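Local coordinates for prephenate dehydratase:Amino acid-binding ACT (Brucella abortus, PDB 6VH5), which probably catalyses the conversion of prephenate to phenylpyruvate with loss of water and carbon dioxide, and binds phenylalanine, the end product of its pathway, at its ACT domain, at residues K232-F237 / V242-L247; L276-L281 / V288-V293. One frame throughout, in Å; residues are numbered along the deposited sequence.

Interaction 1. Residues K232-F237 / V242-L247; sequences KALGGF and VNMTKL. With PHE (phenylalanine), chain E; EDO (1,2-ethanediol), chain K.
M244 and F237 make the central apolar contact: the thioether methyl CE sits over one face of the F237 ring, 4.0 Å from its centroid and 21° off the normal, a CH-pi contact displaced toward the rim. The M244 chain runs out extended and bends only at its last torsion (chi3 -70°), which brings CE across to the helix. There the same methyl also meets L234, with CD2 of L234 3.6 Å from CE of M244 and the two side chains crossing at about a right angle. V242 takes the edge of the F237 ring, its CG1 3.6 Å from CD1 of F237. Farther along the strand, L247 reaches the other methyl of L234 more loosely.

One backbone hydrogen bond joins the segments where helix 229-240 turns into the strand: V242 N donates to F237 O at 3.2 Å, with an N-H...O angle of 158°.

N243 and M244 supply polar contacts to the bound phenylalanine. Its amino N donates to OD1 of N243 at 2.6 Å and to O of M244, the latter modelled rather short at 2.5 Å. M244 N in turn gives a 3.1 Å hydrogen bond to atom O of the bound phenylalanine. M244 thus binds both the amino and the carboxylate group of the ligand through its backbone, and its CG packs 3.4 Å from ligand CE2. The second subunit completes the site, with L230 N and N225 OD1 of that subunit also bonding the ligand. Beside the ligand ring, a classic beta bulge sets T245 and K246 opposite the single residue D264. A helix packed on the strand at the subunit interface, with an amino acid held between the subunits, is characteristic of the regulatory ACT domain.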
ATOM      1  N   LYS A 232      11.363  -4.890 -24.102  1.00 46.02           N
ATOM      2  CA  LYS A 232      11.754  -3.851 -25.053  1.00 45.54           C
ATOM      3  C   LYS A 232      11.991  -2.513 -24.362  1.00 57.46           C
ATOM      4  O   LYS A 232      12.945  -1.797 -24.691  1.00 59.41           O
ATOM      5  CB  LYS A 232      10.689  -3.706 -26.137  1.00 48.52           C
ATOM      6  CG  LYS A 232      10.452  -4.976 -26.953  1.00 57.71           C
ATOM      7  CD  LYS A 232      11.669  -5.361 -27.822  1.00 49.99           C
ATOM      8  CE  LYS A 232      11.346  -6.541 -28.738  1.00 50.76           C
ATOM      9  NZ  LYS A 232      12.582  -7.246 -29.287  1.00 41.38           N
ATOM     10  N   ALA A 233      11.118  -2.146 -23.419  1.00 55.68           N
ATOM     11  CA  ALA A 233      11.223  -0.830 -22.794  1.00 51.05           C
ATOM     12  C   ALA A 233      12.466  -0.713 -21.918  1.00 51.09           C
ATOM     13  O   ALA A 233      13.068   0.366 -21.839  1.00 48.19           O
ATOM     14  CB  ALA A 233       9.950  -0.537 -21.994  1.00 52.05           C
ATOM     15  N   LEU A 234      12.882  -1.811 -21.282  1.00 43.70           N
ATOM     16  CA  LEU A 234      14.080  -1.824 -20.454  1.00 53.95           C
ATOM     17  C   LEU A 234      15.366  -1.975 -21.272  1.00 54.62           C
ATOM     18  O   LEU A 234      16.458  -1.767 -20.729  1.00 55.81           O
ATOM     19  CB  LEU A 234      13.991  -2.970 -19.440  1.00 54.10           C
ATOM     20  CG  LEU A 234      12.838  -2.931 -18.449  1.00 45.18           C
ATOM     21  CD1 LEU A 234      12.897  -4.096 -17.497  1.00 39.44           C
ATOM     22  CD2 LEU A 234      12.958  -1.653 -17.678  1.00 52.50           C
ATOM     23  N   GLY A 235      15.257  -2.338 -22.552  1.00 47.94           N
ATOM     24  CA  GLY A 235      16.444  -2.629 -23.345  1.00 51.94           C
ATOM     25  C   GLY A 235      17.466  -1.511 -23.334  1.00 51.30           C
ATOM     26  O   GLY A 235      18.681  -1.759 -23.299  1.00 43.14           O
ATOM     27  N   GLY A 236      16.995  -0.267 -23.374  1.00 50.27           N
ATOM     28  CA  GLY A 236      17.909   0.857 -23.462  1.00 52.86           C
ATOM     29  C   GLY A 236      18.674   1.080 -22.175  1.00 52.22           C
ATOM     30  O   GLY A 236      19.854   1.443 -22.196  1.00 54.57           O
ATOM     31  N   PHE A 237      18.016   0.860 -21.034  1.00 50.78           N
ATOM     32  CA  PHE A 237      18.725   0.972 -19.764  1.00 46.11           C
ATOM     33  C   PHE A 237      19.758  -0.138 -19.629  1.00 45.37           C
ATOM     34  O   PHE A 237      20.871   0.100 -19.144  1.00 46.11           O
ATOM     35  CB  PHE A 237      17.743   0.954 -18.598  1.00 38.90           C
ATOM     36  CG  PHE A 237      16.670   1.992 -18.700  1.00 46.91           C
ATOM     37  CD1 PHE A 237      16.934   3.307 -18.370  1.00 44.73           C
ATOM     38  CD2 PHE A 237      15.390   1.653 -19.116  1.00 53.79           C
ATOM     39  CE1 PHE A 237      15.958   4.274 -18.485  1.00 47.09           C
ATOM     40  CE2 PHE A 237      14.399   2.618 -19.218  1.00 51.79           C
ATOM     41  CZ  PHE A 237      14.684   3.928 -18.903  1.00 49.60           C
ATOM     42  N   VAL A 242      22.399   2.076 -17.185  1.00 52.43           N
ATOM     43  CA  VAL A 242      21.518   2.851 -16.319  1.00 46.15           C
ATOM     44  C   VAL A 242      20.907   1.890 -15.308  1.00 50.26           C
ATOM     45  O   VAL A 242      20.205   0.945 -15.689  1.00 55.40           O
ATOM     46  CB  VAL A 242      20.422   3.558 -17.126  1.00 40.85           C
ATOM     47  CG1 VAL A 242      19.619   4.466 -16.213  1.00 52.86           C
ATOM     48  CG2 VAL A 242      21.005   4.318 -18.292  1.00 42.91           C
ATOM     49  N   ASN A 243      21.177   2.119 -14.024  1.00 46.13           N
ATOM     50  CA  ASN A 243      20.628   1.270 -12.972  1.00 43.99           C
ATOM     51  C   ASN A 243      19.218   1.725 -12.634  1.00 49.26           C
ATOM     52  O   ASN A 243      18.982   2.910 -12.384  1.00 54.90           O
ATOM     53  CB  ASN A 243      21.506   1.304 -11.721  1.00 46.36           C
ATOM     54  CG  ASN A 243      21.250   0.109 -10.768  1.00 59.54           C
ATOM     55  OD1 ASN A 243      20.993  -1.022 -11.195  1.00 56.02           O
ATOM     56  ND2 ASN A 243      21.294   0.383  -9.464  1.00 55.44           N
ATOM     57  N   MET A 244      18.279   0.786 -12.663  1.00 49.06           N
ATOM     58  CA  MET A 244      16.901   1.021 -12.252  1.00 48.12           C
ATOM     59  C   MET A 244      16.706   0.458 -10.845  1.00 49.62           C
ATOM     60  O   MET A 244      17.090  -0.688 -10.578  1.00 47.45           O
ATOM     61  CB  MET A 244      15.943   0.368 -13.247  1.00 45.70           C
ATOM     62  CG  MET A 244      14.478   0.629 -12.993  1.00 47.54           C
ATOM     63  SD  MET A 244      13.453  -0.005 -14.326  1.00 51.68           S
ATOM     64  CE  MET A 244      13.877   1.134 -15.656  1.00 36.23           C
ATOM     65  N   THR A 245      16.143   1.265  -9.937  1.00 46.71           N
ATOM     66  CA  THR A 245      16.026   0.854  -8.546  1.00 50.95           C
ATOM     67  C   THR A 245      14.588   0.703  -8.079  1.00 56.46           C
ATOM     68  O   THR A 245      14.369   0.261  -6.945  1.00 55.90           O
ATOM     69  CB  THR A 245      16.751   1.842  -7.623  1.00 54.92           C
ATOM     70  OG1 THR A 245      16.097   3.114  -7.663  1.00 53.03           O
ATOM     71  CG2 THR A 245      18.192   2.015  -8.037  1.00 53.56           C
ATOM     72  N   LYS A 246      13.603   1.045  -8.908  1.00 49.39           N
ATOM     73  CA  LYS A 246      12.215   0.812  -8.540  1.00 40.42           C
ATOM     74  C   LYS A 246      11.414   0.574  -9.807  1.00 44.68           C
ATOM     75  O   LYS A 246      11.636   1.240 -10.827  1.00 47.34           O
ATOM     76  CB  LYS A 246      11.658   2.001  -7.744  1.00 48.58           C
ATOM     77  CG  LYS A 246      10.282   1.774  -7.136  1.00 49.99           C
ATOM     78  CD  LYS A 246       9.822   3.017  -6.400  1.00 57.28           C
ATOM     79  CE  LYS A 246       8.393   2.876  -5.897  1.00 55.77           C
ATOM     80  NZ  LYS A 246       8.302   1.819  -4.864  1.00 64.10           N
ATOM     81  N   LEU A 247      10.482  -0.376  -9.743  1.00 41.57           N
ATOM     82  CA  LEU A 247       9.652  -0.667 -10.913  1.00 40.30           C
ATOM     83  C   LEU A 247       8.388  -1.364 -10.443  1.00 41.74           C
ATOM     84  O   LEU A 247       8.460  -2.380  -9.742  1.00 45.19           O
ATOM     85  CB  LEU A 247      10.417  -1.525 -11.934  1.00 37.89           C
ATOM     86  CG  LEU A 247       9.732  -1.779 -13.282  1.00 45.51           C
ATOM     87  CD1 LEU A 247       9.355  -0.448 -13.951  1.00 38.32           C
ATOM     88  CD2 LEU A 247      10.635  -2.617 -14.220  1.00 40.80           C
TER
HETATM   89  N   PHE E 301      18.878  -2.477 -10.558  1.00 39.02           N
HETATM   90  CA  PHE E 301      18.650  -3.728 -11.276  1.00 45.77           C
HETATM   91  C   PHE E 301      18.467  -3.454 -12.755  1.00 52.54           C
HETATM   92  O   PHE E 301      18.435  -2.284 -13.151  1.00 47.20           O
HETATM   93  CB  PHE E 301      17.434  -4.483 -10.740  1.00 43.63           C
HETATM   94  CG  PHE E 301      16.199  -3.625 -10.555  1.00 50.03           C
HETATM   95  CD1 PHE E 301      15.787  -3.255  -9.285  1.00 57.71           C
HETATM   96  CD2 PHE E 301      15.447  -3.207 -11.645  1.00 48.91           C
HETATM   97  CE1 PHE E 301      14.650  -2.475  -9.105  1.00 63.18           C
HETATM   98  CE2 PHE E 301      14.320  -2.432 -11.478  1.00 54.05           C
HETATM   99  CZ  PHE E 301      13.917  -2.061 -10.209  1.00 61.01           C
HETATM  100  OXT PHE E 301      18.332  -4.396 -13.540  1.00 48.11           O
HETATM  101  C1  EDO K 302      16.978  -3.194 -16.818  1.00 65.82           C
HETATM  102  O1  EDO K 302      17.614  -4.215 -16.027  1.00 49.93           O
HETATM  103  C2  EDO K 302      17.657  -1.829 -16.646  1.00 65.65           C
HETATM  104  O2  EDO K 302      18.917  -1.918 -15.960  1.00 58.93           O

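Interaction 2. Residues L276-L281 / V288-V293; sequences LALEEL and VRILGV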
ATOM      1  N   LEU A 276      20.049   8.353 -24.179  1.00 57.36           N
ATOM      2  CA  LEU A 276      19.891   7.275 -25.151  1.00 54.67           C
ATOM      3  C   LEU A 276      18.866   6.248 -24.681  1.00 58.38           C
ATOM      4  O   LEU A 276      17.959   5.873 -25.436  1.00 60.39           O
ATOM      5  CB  LEU A 276      21.237   6.602 -25.392  1.00 53.07           C
ATOM      6  CG  LEU A 276      22.299   7.335 -26.194  1.00 55.35           C
ATOM      7  CD1 LEU A 276      23.601   6.564 -26.143  1.00 53.36           C
ATOM      8  CD2 LEU A 276      21.833   7.466 -27.617  1.00 54.29           C
ATOM      9  N   ALA A 277      18.965   5.822 -23.413  1.00 50.85           N
ATOM     10  CA  ALA A 277      18.011   4.862 -22.869  1.00 44.52           C
ATOM     11  C   ALA A 277      16.582   5.379 -22.975  1.00 52.38           C
ATOM     12  O   ALA A 277      15.689   4.671 -23.457  1.00 57.08           O
ATOM     13  CB  ALA A 277      18.352   4.561 -21.406  1.00 40.46           C
ATOM     14  N   LEU A 278      16.354   6.634 -22.573  1.00 54.76           N
ATOM     15  CA  LEU A 278      15.004   7.191 -22.655  1.00 59.08           C
ATOM     16  C   LEU A 278      14.539   7.285 -24.104  1.00 58.61           C
ATOM     17  O   LEU A 278      13.354   7.083 -24.397  1.00 61.12           O
ATOM     18  CB  LEU A 278      14.946   8.560 -21.964  1.00 55.93           C
ATOM     19  CG  LEU A 278      15.022   8.523 -20.428  1.00 51.59           C
ATOM     20  CD1 LEU A 278      15.042   9.930 -19.790  1.00 40.26           C
ATOM     21  CD2 LEU A 278      13.853   7.711 -19.885  1.00 48.97           C
ATOM     22  N   GLU A 279      15.462   7.578 -25.028  1.00 58.80           N
ATOM     23  CA  GLU A 279      15.092   7.637 -26.438  1.00 61.30           C
ATOM     24  C   GLU A 279      14.649   6.275 -26.942  1.00 62.81           C
ATOM     25  O   GLU A 279      13.683   6.164 -27.706  1.00 67.21           O
ATOM     26  CB  GLU A 279      16.267   8.144 -27.275  1.00 64.03           C
ATOM     27  CG  GLU A 279      15.946   8.224 -28.754  1.00 77.00           C
ATOM     28  CD  GLU A 279      17.103   8.748 -29.594  1.00 92.20           C
ATOM     29  OE1 GLU A 279      18.261   8.727 -29.118  1.00 94.54           O
ATOM     30  OE2 GLU A 279      16.841   9.219 -30.722  1.00 95.55           O
ATOM     31  N   GLU A 280      15.352   5.226 -26.528  1.00 59.49           N
ATOM     32  CA  GLU A 280      14.933   3.879 -26.879  1.00 57.92           C
ATOM     33  C   GLU A 280      13.620   3.531 -26.194  1.00 58.14           C
ATOM     34  O   GLU A 280      12.759   2.871 -26.784  1.00 58.75           O
ATOM     35  CB  GLU A 280      16.037   2.893 -26.505  1.00 54.28           C
ATOM     36  CG  GLU A 280      15.843   1.491 -27.015  1.00 57.60           C
ATOM     37  CD  GLU A 280      17.141   0.706 -26.965  1.00 63.17           C
ATOM     38  OE1 GLU A 280      18.206   1.321 -27.216  1.00 56.80           O
ATOM     39  OE2 GLU A 280      17.096  -0.512 -26.677  1.00 68.76           O
ATOM     40  N   LEU A 281      13.443   3.988 -24.953  1.00 55.01           N
ATOM     41  CA  LEU A 281      12.188   3.754 -24.250  1.00 58.95           C
ATOM     42  C   LEU A 281      11.021   4.395 -25.001  1.00 59.89           C
ATOM     43  O   LEU A 281       9.940   3.803 -25.110  1.00 60.60           O
ATOM     44  CB  LEU A 281      12.287   4.311 -22.833  1.00 58.05           C
ATOM     45  CG  LEU A 281      11.034   4.213 -21.964  1.00 61.93           C
ATOM     46  CD1 LEU A 281      10.901   2.802 -21.431  1.00 54.19           C
ATOM     47  CD2 LEU A 281      11.023   5.249 -20.828  1.00 61.71           C
ATOM     48  N   VAL A 288       5.203   8.572 -22.127  1.00 70.39           N
ATOM     49  CA  VAL A 288       6.309   8.701 -21.194  1.00 58.83           C
ATOM     50  C   VAL A 288       6.197  10.054 -20.512  1.00 60.86           C
ATOM     51  O   VAL A 288       6.116  11.093 -21.176  1.00 71.84           O
ATOM     52  CB  VAL A 288       7.655   8.574 -21.910  1.00 58.40           C
ATOM     53  CG1 VAL A 288       8.780   8.908 -20.939  1.00 53.08           C
ATOM     54  CG2 VAL A 288       7.825   7.187 -22.469  1.00 68.32           C
ATOM     55  N   ARG A 289       6.171  10.043 -19.184  1.00 49.96           N
ATOM     56  CA  ARG A 289       6.065  11.257 -18.393  1.00 56.73           C
ATOM     57  C   ARG A 289       7.111  11.221 -17.290  1.00 60.85           C
ATOM     58  O   ARG A 289       7.095  10.314 -16.450  1.00 62.03           O
ATOM     59  CB  ARG A 289       4.666  11.375 -17.792  1.00 62.40           C
ATOM     60  CG  ARG A 289       4.106  12.759 -17.728  1.00 72.50           C
ATOM     61  CD  ARG A 289       2.764  12.727 -17.016  1.00 76.71           C
ATOM     62  NE  ARG A 289       2.700  13.655 -15.894  1.00 79.96           N
ATOM     63  CZ  ARG A 289       1.665  13.728 -15.064  1.00 93.06           C
ATOM     64  NH1 ARG A 289       0.625  12.921 -15.239  1.00 97.71           N
ATOM     65  NH2 ARG A 289       1.663  14.603 -14.063  1.00 96.08           N
ATOM     66  N   ILE A 290       7.990  12.217 -17.265  1.00 57.10           N
ATOM     67  CA  ILE A 290       8.961  12.334 -16.182  1.00 55.10           C
ATOM     68  C   ILE A 290       8.297  13.037 -15.002  1.00 59.22           C
ATOM     69  O   ILE A 290       7.844  14.181 -15.123  1.00 47.25           O
ATOM     70  CB  ILE A 290      10.218  13.083 -16.640  1.00 56.92           C
ATOM     71  CG1 ILE A 290      11.004  12.235 -17.645  1.00 55.65           C
ATOM     72  CG2 ILE A 290      11.071  13.441 -15.435  1.00 58.70           C
ATOM     73  CD1 ILE A 290      12.292  12.865 -18.099  1.00 52.70           C
ATOM     74  N   LEU A 291       8.237  12.355 -13.856  1.00 61.42           N
ATOM     75  CA  LEU A 291       7.579  12.906 -12.681  1.00 57.52           C
ATOM     76  C   LEU A 291       8.529  13.623 -11.733  1.00 54.78           C
ATOM     77  O   LEU A 291       8.061  14.378 -10.863  1.00 50.36           O
ATOM     78  CB  LEU A 291       6.839  11.800 -11.932  1.00 60.30           C
ATOM     79  CG  LEU A 291       5.705  11.153 -12.725  1.00 61.46           C
ATOM     80  CD1 LEU A 291       5.036  10.057 -11.900  1.00 61.85           C
ATOM     81  CD2 LEU A 291       4.697  12.234 -13.118  1.00 61.02           C
ATOM     82  N   GLY A 292       9.839  13.463 -11.913  1.00 50.43           N
ATOM     83  CA  GLY A 292      10.781  14.186 -11.084  1.00 41.19           C
ATOM     84  C   GLY A 292      12.237  13.860 -11.332  1.00 44.41           C
ATOM     85  O   GLY A 292      12.581  12.760 -11.791  1.00 46.21           O
ATOM     86  N   VAL A 293      13.103  14.832 -11.042  1.00 50.69           N
ATOM     87  CA  VAL A 293      14.554  14.704 -11.192  1.00 52.68           C
ATOM     88  C   VAL A 293      15.171  15.332  -9.950  1.00 62.78           C
ATOM     89  O   VAL A 293      15.142  16.561  -9.795  1.00 63.73           O
ATOM     90  CB  VAL A 293      15.081  15.399 -12.452  1.00 62.07           C
ATOM     91  CG1 VAL A 293      16.589  15.238 -12.535  1.00 69.96           C
ATOM     92  CG2 VAL A 293      14.377  14.875 -13.694  1.00 62.86           C
TER
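L281 and V288 meet through one methyl each, CD2 of L281 lying 4.1 Å from CG2 of V288, with the side chains set aslant to one another. The CG of L281 points away from its own backbone N (chi1 177°), which carries the branch out from the helix toward the strand. One helical turn back, L278 makes the second, looser touch: its CD1 is 4.4 Å from CD1 of I290. I290 gets there by its length, since its CB leaves the strand obliquely to the helix and the extended chain (chi2 -177°) brings CD1 nearer. Both meetings are purely apolar, and the buried surface is modest at 130 Å².

The next shell fills in around these methyls. F219 packs on L281 and F221 on V288, both from strand 215-224, while W205 lies against I290. Helix 229-240 adds F237 to L278 and A233 to L281, so the leucines are wedged between a neighbouring helix and the sheet.

Farther out, hydrogen bonds hold the parts in place. Within the helix, L281 N bonds to A277 O at 2.8 Å, and L281 O accepts from OG1 of T285 just beyond the helix. R289 pairs with V220 through the backbone, and its guanidinium reaches the carbonyl of P91, tying strand 286-295 to the C-terminal end of helix 86-92. A classic bulge at L291 and G292, opposite T218, interrupts the strand pairing. The arrangement is the second helix of an ACT domain laid on one face of its four-stranded antiparallel sheet, at strand 286-295, outermost of that sheet within the chain, in the familiar beta-alpha-beta-beta-alpha-beta order.

How the interactions relate
From the N terminus, the chain passes through strand 215-224 before reaching interaction 1, which closes the short turn from helix 229-240 into strand 243-251. Strand 258-266 follows, and interaction 2 then closes the turn from helix 272-283 into strand 286-295. The two loops come in series, neither nested nor crossed, and their centres lie 10 Å apart. They tie the two helices to the two strands that are outermost, within this chain, of the one antiparallel sheet, 243-251 and 286-295. The helices also touch each other directly: A233 O is 3.3 Å from CD1 of L281, and G236 O is 3.5 Å from CB of A277, making one continuous layer over the sheet.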